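Local coordinates for protein tRNA(Ile2) 2-agmatinylcytidine synthetase TiaS (Archaeoglobus fulgidus, PDB 5XOB) that uses ATP to join agmatine to the wobble cytidine of an isoleucine tRNA, changing the codon that this tRNA reads from AUG to AUA, at residues K406-I409 and G415-I418; P166-T171 and T233-R238. All blocks are in the same frame, centred on the assembly; numbering follows the deposited sequence.

In the fold
From the N terminus, contact 2 comes first: residues 166-171, in the loop between strand 157-163 and helix 177-187, meet residues 233-238, which lead from helix 221-230 into strand 239-244. It therefore closes a long loop of 61 residues within the FLD range, joining two connections at the ends of the neighbouring antiparallel strands 157-163 and 239-244. Contact 1 opens only after contact 2 has closed, so the two follow in series and neither nest nor cross. It closes a short loop of five residues, packing 406-409 on strand 416-417 of the sheet that also holds the OB-fold strands. The two centres lie about 35 Å apart, and their nearest atoms about 22 Å.

Contact 1 (K406-I409 and G415-I418); sequences KPLI and GRHI
Near the C terminus, a 3-10 segment at Leu408 and Ile409 packs against the short, weakly bonded strand 416-417, held by one arginine and a small apolar cluster. Arg416 brings a single nitrogen to two carbonyls: NH1 lies 3.0 Å from Leu408 O in a fairly straight bond (N-H...O 160°), and 3.3 Å from Ile409 O in a weak, strongly bent one. Both oxygens sit at the edge of the guanidinium, in its plane, although NH1 stands above the carbonyl plane of Leu408. Arg416 CD passes 3.5 Å from Leu408 O, and the bend at chi3 (-66°) beyond it swings the guanidinium so that NH1 reaches both oxygens. Long and able to donate from its edge, an arginine suits this place, because it can span the gap between the segments and give the 3-10 segment one good bond and a weak second one. Leu408 and Ile418 supply the apolar part. The outer methyl of Ile418, CD1, rests 3.6 Å from Leu408 CB, carried there by an extended chi2 (175°), and CD1 of Ile409 meets the same methyl at 3.9 Å, the two isoleucine side chains crossing at about a right angle. Leu408 CD1 lies against Ile418 CG1 and the backbone of His417, 3.8 Å from His417 O. The branched residues thus pack between turn and strand. Strand 416-417 runs parallel to strand 392-395; His417 NE2 bonds Pro391 O, just before that strand, and its ring stacks on Tyr394. Leu408 also packs on Phe393 of the same strand, while Ile409 lies on Tyr188 and Pro189 in the loop just after helix 177-187.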
ATOM      1  N   LYS A 406       3.517  -3.968   1.235  1.00 62.83           N
ATOM      2  CA  LYS A 406       3.797  -5.397   1.328  1.00 61.93           C
ATOM      3  C   LYS A 406       3.160  -5.974   2.598  1.00 63.45           C
ATOM      4  O   LYS A 406       3.484  -5.546   3.711  1.00 62.65           O
ATOM      5  CB  LYS A 406       5.302  -5.656   1.342  1.00 62.12           C
ATOM      6  CG  LYS A 406       5.679  -7.120   1.186  1.00 64.54           C
ATOM      7  CD  LYS A 406       7.154  -7.266   0.846  1.00 67.92           C
ATOM      8  CE  LYS A 406       7.522  -8.693   0.474  1.00 71.09           C
ATOM      9  NZ  LYS A 406       8.961  -8.799   0.096  1.00 74.33           N
ATOM     10  N   PRO A 407       2.237  -6.941   2.436  1.00 65.02           N
ATOM     11  CA  PRO A 407       1.566  -7.522   3.586  1.00 62.84           C
ATOM     12  C   PRO A 407       2.437  -8.575   4.247  1.00 65.48           C
ATOM     13  O   PRO A 407       3.294  -9.181   3.593  1.00 65.68           O
ATOM     14  CB  PRO A 407       0.311  -8.169   2.980  1.00 62.56           C
ATOM     15  CG  PRO A 407       0.285  -7.767   1.541  1.00 63.31           C
ATOM     16  CD  PRO A 407       1.702  -7.489   1.182  1.00 63.83           C
ATOM     17  N   LEU A 408       2.203  -8.798   5.534  1.00 65.14           N
ATOM     18  CA  LEU A 408       3.009  -9.735   6.294  1.00 64.33           C
ATOM     19  C   LEU A 408       3.048 -11.081   5.621  1.00 63.80           C
ATOM     20  O   LEU A 408       4.116 -11.669   5.462  1.00 64.53           O
ATOM     21  CB  LEU A 408       2.480  -9.876   7.722  1.00 66.25           C
ATOM     22  CG  LEU A 408       2.802  -8.675   8.618  1.00 68.13           C
ATOM     23  CD1 LEU A 408       2.307  -8.909  10.037  1.00 65.64           C
ATOM     24  CD2 LEU A 408       4.294  -8.379   8.617  1.00 68.69           C
ATOM     25  N   ILE A 409       1.887 -11.551   5.190  1.00 63.67           N
ATOM     26  CA  ILE A 409       1.793 -12.868   4.591  1.00 63.77           C
ATOM     27  C   ILE A 409       2.811 -13.086   3.460  1.00 65.47           C
ATOM     28  O   ILE A 409       3.254 -14.214   3.246  1.00 63.21           O
ATOM     29  CB  ILE A 409       0.358 -13.151   4.101  1.00 66.50           C
ATOM     30  CG1 ILE A 409       0.126 -14.655   3.955  1.00 69.24           C
ATOM     31  CG2 ILE A 409       0.058 -12.423   2.795  1.00 68.36           C
ATOM     32  CD1 ILE A 409       0.176 -15.409   5.267  1.00 70.79           C
ATOM     33  N   GLY A 415       8.037 -14.145  13.437  1.00 92.04           N
ATOM     34  CA  GLY A 415       7.371 -13.330  14.444  1.00 92.01           C
ATOM     35  C   GLY A 415       6.261 -12.464  13.896  1.00 91.77           C
ATOM     36  O   GLY A 415       5.923 -11.443  14.491  1.00 94.20           O
ATOM     37  N   ARG A 416       5.684 -12.876  12.772  1.00 87.72           N
ATOM     38  CA  ARG A 416       4.609 -12.121  12.135  1.00 87.66           C
ATOM     39  C   ARG A 416       3.283 -12.324  12.880  1.00 86.64           C
ATOM     40  O   ARG A 416       2.955 -13.442  13.269  1.00 87.66           O
ATOM     41  CB  ARG A 416       4.460 -12.545  10.669  1.00 87.25           C
ATOM     42  CG  ARG A 416       5.700 -12.330   9.808  1.00 84.84           C
ATOM     43  CD  ARG A 416       5.507 -12.895   8.404  1.00 84.72           C
ATOM     44  NE  ARG A 416       5.374 -14.355   8.418  1.00 86.64           N
ATOM     45  CZ  ARG A 416       4.922 -15.103   7.406  1.00 85.57           C
ATOM     46  NH1 ARG A 416       4.538 -14.555   6.258  1.00 87.07           N
ATOM     47  NH2 ARG A 416       4.850 -16.420   7.548  1.00 84.10           N
ATOM     48  N   HIS A 417       2.533 -11.236  13.070  1.00 88.58           N
ATOM     49  CA  HIS A 417       1.251 -11.263  13.784  1.00 90.09           C
ATOM     50  C   HIS A 417       0.084 -10.832  12.897  1.00 93.02           C
ATOM     51  O   HIS A 417      -0.240  -9.644  12.773  1.00 90.98           O
ATOM     52  CB  HIS A 417       1.336 -10.400  15.030  1.00 89.40           C
ATOM     53  CG  HIS A 417       2.391 -10.859  15.979  1.00 93.63           C
ATOM     54  ND1 HIS A 417       2.161 -11.826  16.933  1.00 97.41           N
ATOM     55  CD2 HIS A 417       3.697 -10.524  16.088  1.00 96.81           C
ATOM     56  CE1 HIS A 417       3.276 -12.052  17.605  1.00 99.14           C
ATOM     57  NE2 HIS A 417       4.223 -11.275  17.111  1.00100.13           N
ATOM     58  N   ILE A 418      -0.547 -11.841  12.303  1.00 93.77           N
ATOM     59  CA  ILE A 418      -1.573 -11.680  11.285  1.00 92.35           C
ATOM     60  C   ILE A 418      -2.897 -12.111  11.908  1.00 96.38           C
ATOM     61  O   ILE A 418      -2.958 -13.138  12.589  1.00 98.14           O
ATOM     62  CB  ILE A 418      -1.223 -12.557  10.058  1.00 87.39           C
ATOM     63  CG1 ILE A 418       0.094 -12.066   9.432  1.00 83.75           C
ATOM     64  CG2 ILE A 418      -2.358 -12.567   9.041  1.00 88.12           C
ATOM     65  CD1 ILE A 418       0.614 -12.908   8.288  1.00 81.66           C
TER

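Contact 2 (P166-T171 and T233-R238); sequences PERFGT and TEPVDR
Arg168 and Pro235 meet chiefly by van der Waals packing: Pro235 CD lies over one face of the guanidinium, 3.7 Å from Arg168 CZ, and Pro235 CG is 3.4 Å from Arg168 NH2. The N-H groups of a guanidinium point outward in its plane, so its face can pack on a proline ring without covering them. At Pro166, ring carbon CD makes a van der Waals touch with the carboxylate oxygen Asp237 OD2 at 3.5 Å.

Charge adds an electrostatic part. Glu234 CG sits between backbone N and carbonyl carbon (chi1 74°), and the extended chain beyond takes the carboxylate alongside Arg168, whose CD is 3.4 Å from Glu234 OE2. Arg168 NE stays 4.3 Å from Glu234 OE2, with no N-H pointing at it; Arg164, in a salt bridge, and the backbone of Glu174 hold the carboxylate. An alanine in place of Arg168 would probably leave Pro235 without its flat cover and Glu234 without a nearby positive charge.

Hydrogen bonds shape the first loop. A weak backbone bond, Thr171 N to Arg168 O (3.4 Å), closes a type II turn, and Thr171 OG1 adds a second to Arg168 O at 2.7 Å; Gly170 takes the positive phi that a side chain would obstruct.

Around the contact, Asp237 and Arg238 form backbone hydrogen bonds with Tyr163 on strand 157-163, Pro166 and Asp237 touch Tyr20 of helix 20-32, and Glu234 packs on Leu213 of strand 212-218.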
ATOM      1  N   PRO A 166     -20.994  -0.896 -19.552  1.00 78.13           N
ATOM      2  CA  PRO A 166     -21.221   0.559 -19.563  1.00 78.76           C
ATOM      3  C   PRO A 166     -22.613   0.973 -19.066  1.00 81.24           C
ATOM      4  O   PRO A 166     -22.730   1.850 -18.198  1.00 81.13           O
ATOM      5  CB  PRO A 166     -21.035   0.926 -21.036  1.00 76.56           C
ATOM      6  CG  PRO A 166     -20.077  -0.094 -21.558  1.00 76.42           C
ATOM      7  CD  PRO A 166     -20.235  -1.342 -20.739  1.00 76.30           C
ATOM      8  N   GLU A 167     -23.639   0.327 -19.623  1.00 83.17           N
ATOM      9  CA  GLU A 167     -25.051   0.464 -19.205  1.00 83.98           C
ATOM     10  C   GLU A 167     -25.258   0.687 -17.702  1.00 84.57           C
ATOM     11  O   GLU A 167     -26.153   1.435 -17.299  1.00 81.72           O
ATOM     12  CB  GLU A 167     -25.883  -0.756 -19.673  1.00 84.05           C
ATOM     13  CG  GLU A 167     -25.061  -1.967 -20.121  1.00 87.24           C
ATOM     14  CD  GLU A 167     -25.863  -3.248 -20.324  1.00 89.93           C
ATOM     15  OE1 GLU A 167     -25.758  -3.829 -21.426  1.00 94.74           O
ATOM     16  OE2 GLU A 167     -26.574  -3.695 -19.395  1.00 86.44           O
ATOM     17  N   ARG A 168     -24.428   0.051 -16.881  1.00 86.14           N
ATOM     18  CA  ARG A 168     -24.577   0.154 -15.437  1.00 89.06           C
ATOM     19  C   ARG A 168     -23.473   0.936 -14.733  1.00 86.04           C
ATOM     20  O   ARG A 168     -23.357   0.842 -13.516  1.00 87.29           O
ATOM     21  CB  ARG A 168     -24.763  -1.232 -14.793  1.00 95.18           C
ATOM     22  CG  ARG A 168     -24.200  -2.424 -15.553  1.00102.53           C
ATOM     23  CD  ARG A 168     -24.594  -3.716 -14.851  1.00109.96           C
ATOM     24  NE  ARG A 168     -24.888  -4.811 -15.778  1.00115.38           N
ATOM     25  CZ  ARG A 168     -25.705  -5.834 -15.515  1.00122.95           C
ATOM     26  NH1 ARG A 168     -26.340  -5.930 -14.343  1.00124.27           N
ATOM     27  NH2 ARG A 168     -25.898  -6.775 -16.436  1.00125.33           N
ATOM     28  N   PHE A 169     -22.693   1.737 -15.462  1.00 83.56           N
ATOM     29  CA  PHE A 169     -21.724   2.622 -14.798  1.00 82.47           C
ATOM     30  C   PHE A 169     -22.467   3.600 -13.887  1.00 85.92           C
ATOM     31  O   PHE A 169     -23.528   4.113 -14.253  1.00 88.02           O
ATOM     32  CB  PHE A 169     -20.877   3.435 -15.793  1.00 80.40           C
ATOM     33  CG  PHE A 169     -19.870   2.630 -16.587  1.00 76.83           C
ATOM     34  CD1 PHE A 169     -19.253   3.205 -17.696  1.00 75.42           C
ATOM     35  CD2 PHE A 169     -19.529   1.322 -16.247  1.00 72.61           C
ATOM     36  CE1 PHE A 169     -18.321   2.499 -18.439  1.00 73.79           C
ATOM     37  CE2 PHE A 169     -18.598   0.612 -16.992  1.00 70.87           C
ATOM     38  CZ  PHE A 169     -17.993   1.200 -18.087  1.00 71.27           C
ATOM     39  N   GLY A 170     -21.910   3.840 -12.702  1.00 87.30           N
ATOM     40  CA  GLY A 170     -22.443   4.842 -11.778  1.00 90.17           C
ATOM     41  C   GLY A 170     -23.524   4.335 -10.843  1.00 91.48           C
ATOM     42  O   GLY A 170     -23.905   5.033  -9.899  1.00 96.79           O
ATOM     43  N   THR A 171     -24.017   3.126 -11.101  1.00 88.91           N
ATOM     44  CA  THR A 171     -25.055   2.506 -10.283  1.00 86.83           C
ATOM     45  C   THR A 171     -24.401   1.673  -9.172  1.00 89.97           C
ATOM     46  O   THR A 171     -23.200   1.407  -9.215  1.00 88.85           O
ATOM     47  CB  THR A 171     -25.971   1.608 -11.144  1.00 85.29           C
ATOM     48  OG1 THR A 171     -25.238   0.475 -11.617  1.00 84.08           O
ATOM     49  CG2 THR A 171     -26.524   2.374 -12.350  1.00 85.16           C
ATOM     50  N   THR A 233     -21.258 -12.196  -8.907  1.00 75.32           N
ATOM     51  CA  THR A 233     -21.469 -10.782  -9.158  1.00 73.22           C
ATOM     52  C   THR A 233     -22.468 -10.567 -10.274  1.00 75.52           C
ATOM     53  O   THR A 233     -22.823 -11.501 -11.003  1.00 79.52           O
ATOM     54  CB  THR A 233     -20.158 -10.094  -9.588  1.00 70.94           C
ATOM     55  OG1 THR A 233     -19.672 -10.685 -10.803  1.00 67.84           O
ATOM     56  CG2 THR A 233     -19.108 -10.222  -8.507  1.00 68.41           C
ATOM     57  N   GLU A 234     -22.907  -9.320 -10.408  1.00 74.08           N
ATOM     58  CA  GLU A 234     -23.493  -8.868 -11.649  1.00 76.20           C
ATOM     59  C   GLU A 234     -22.513  -9.204 -12.775  1.00 78.78           C
ATOM     60  O   GLU A 234     -21.310  -9.351 -12.540  1.00 80.57           O
ATOM     61  CB  GLU A 234     -23.744  -7.362 -11.613  1.00 78.23           C
ATOM     62  CG  GLU A 234     -22.488  -6.509 -11.736  1.00 78.43           C
ATOM     63  CD  GLU A 234     -22.771  -5.027 -11.577  1.00 77.75           C
ATOM     64  OE1 GLU A 234     -23.438  -4.634 -10.596  1.00 76.61           O
ATOM     65  OE2 GLU A 234     -22.320  -4.251 -12.437  1.00 78.81           O
ATOM     66  N   PRO A 235     -23.022  -9.330 -14.003  1.00 81.69           N
ATOM     67  CA  PRO A 235     -22.182  -9.766 -15.123  1.00 81.82           C
ATOM     68  C   PRO A 235     -20.898  -8.944 -15.359  1.00 79.60           C
ATOM     69  O   PRO A 235     -20.880  -7.707 -15.210  1.00 74.68           O
ATOM     70  CB  PRO A 235     -23.120  -9.657 -16.330  1.00 82.06           C
ATOM     71  CG  PRO A 235     -24.489  -9.790 -15.757  1.00 83.52           C
ATOM     72  CD  PRO A 235     -24.434  -9.162 -14.398  1.00 82.66           C
ATOM     73  N   VAL A 236     -19.843  -9.669 -15.729  1.00 76.53           N
ATOM     74  CA  VAL A 236     -18.544  -9.105 -16.051  1.00 74.65           C
ATOM     75  C   VAL A 236     -18.434  -8.916 -17.549  1.00 73.08           C
ATOM     76  O   VAL A 236     -18.584  -9.865 -18.324  1.00 71.31           O
ATOM     77  CB  VAL A 236     -17.407 -10.042 -15.611  1.00 75.99           C
ATOM     78  CG1 VAL A 236     -16.051  -9.526 -16.089  1.00 76.14           C
ATOM     79  CG2 VAL A 236     -17.421 -10.203 -14.100  1.00 77.30           C
ATOM     80  N   ASP A 237     -18.139  -7.688 -17.944  1.00 72.04           N
ATOM     81  CA  ASP A 237     -17.989  -7.337 -19.341  1.00 74.04           C
ATOM     82  C   ASP A 237     -16.545  -7.662 -19.721  1.00 76.53           C
ATOM     83  O   ASP A 237     -16.249  -8.795 -20.104  1.00 79.28           O
ATOM     84  CB  ASP A 237     -18.351  -5.854 -19.517  1.00 76.50           C
ATOM     85  CG  ASP A 237     -18.211  -5.367 -20.936  1.00 76.52           C
ATOM     86  OD1 ASP A 237     -18.243  -6.206 -21.868  1.00 71.49           O
ATOM     87  OD2 ASP A 237     -18.072  -4.129 -21.104  1.00 77.48           O
ATOM     88  N   ARG A 238     -15.642  -6.694 -19.558  1.00 78.70           N
ATOM     89  CA  ARG A 238     -14.224  -6.887 -19.850  1.00 77.19           C
ATOM     90  C   ARG A 238     -13.526  -7.473 -18.609  1.00 74.00           C
ATOM     91  O   ARG A 238     -14.016  -7.332 -17.480  1.00 70.73           O
ATOM     92  CB  ARG A 238     -13.562  -5.557 -20.258  1.00 79.87           C
ATOM     93  CG  ARG A 238     -14.325  -4.670 -21.247  1.00 79.85           C
ATOM     94  CD  ARG A 238     -14.309  -5.215 -22.665  1.00 81.15           C
ATOM     95  NE  ARG A 238     -14.444  -4.148 -23.662  1.00 82.30           N
ATOM     96  CZ  ARG A 238     -15.595  -3.707 -24.177  1.00 84.52           C
ATOM     97  NH1 ARG A 238     -16.761  -4.226 -23.810  1.00 88.65           N
ATOM     98  NH2 ARG A 238     -15.583  -2.730 -25.075  1.00 83.01           N
TER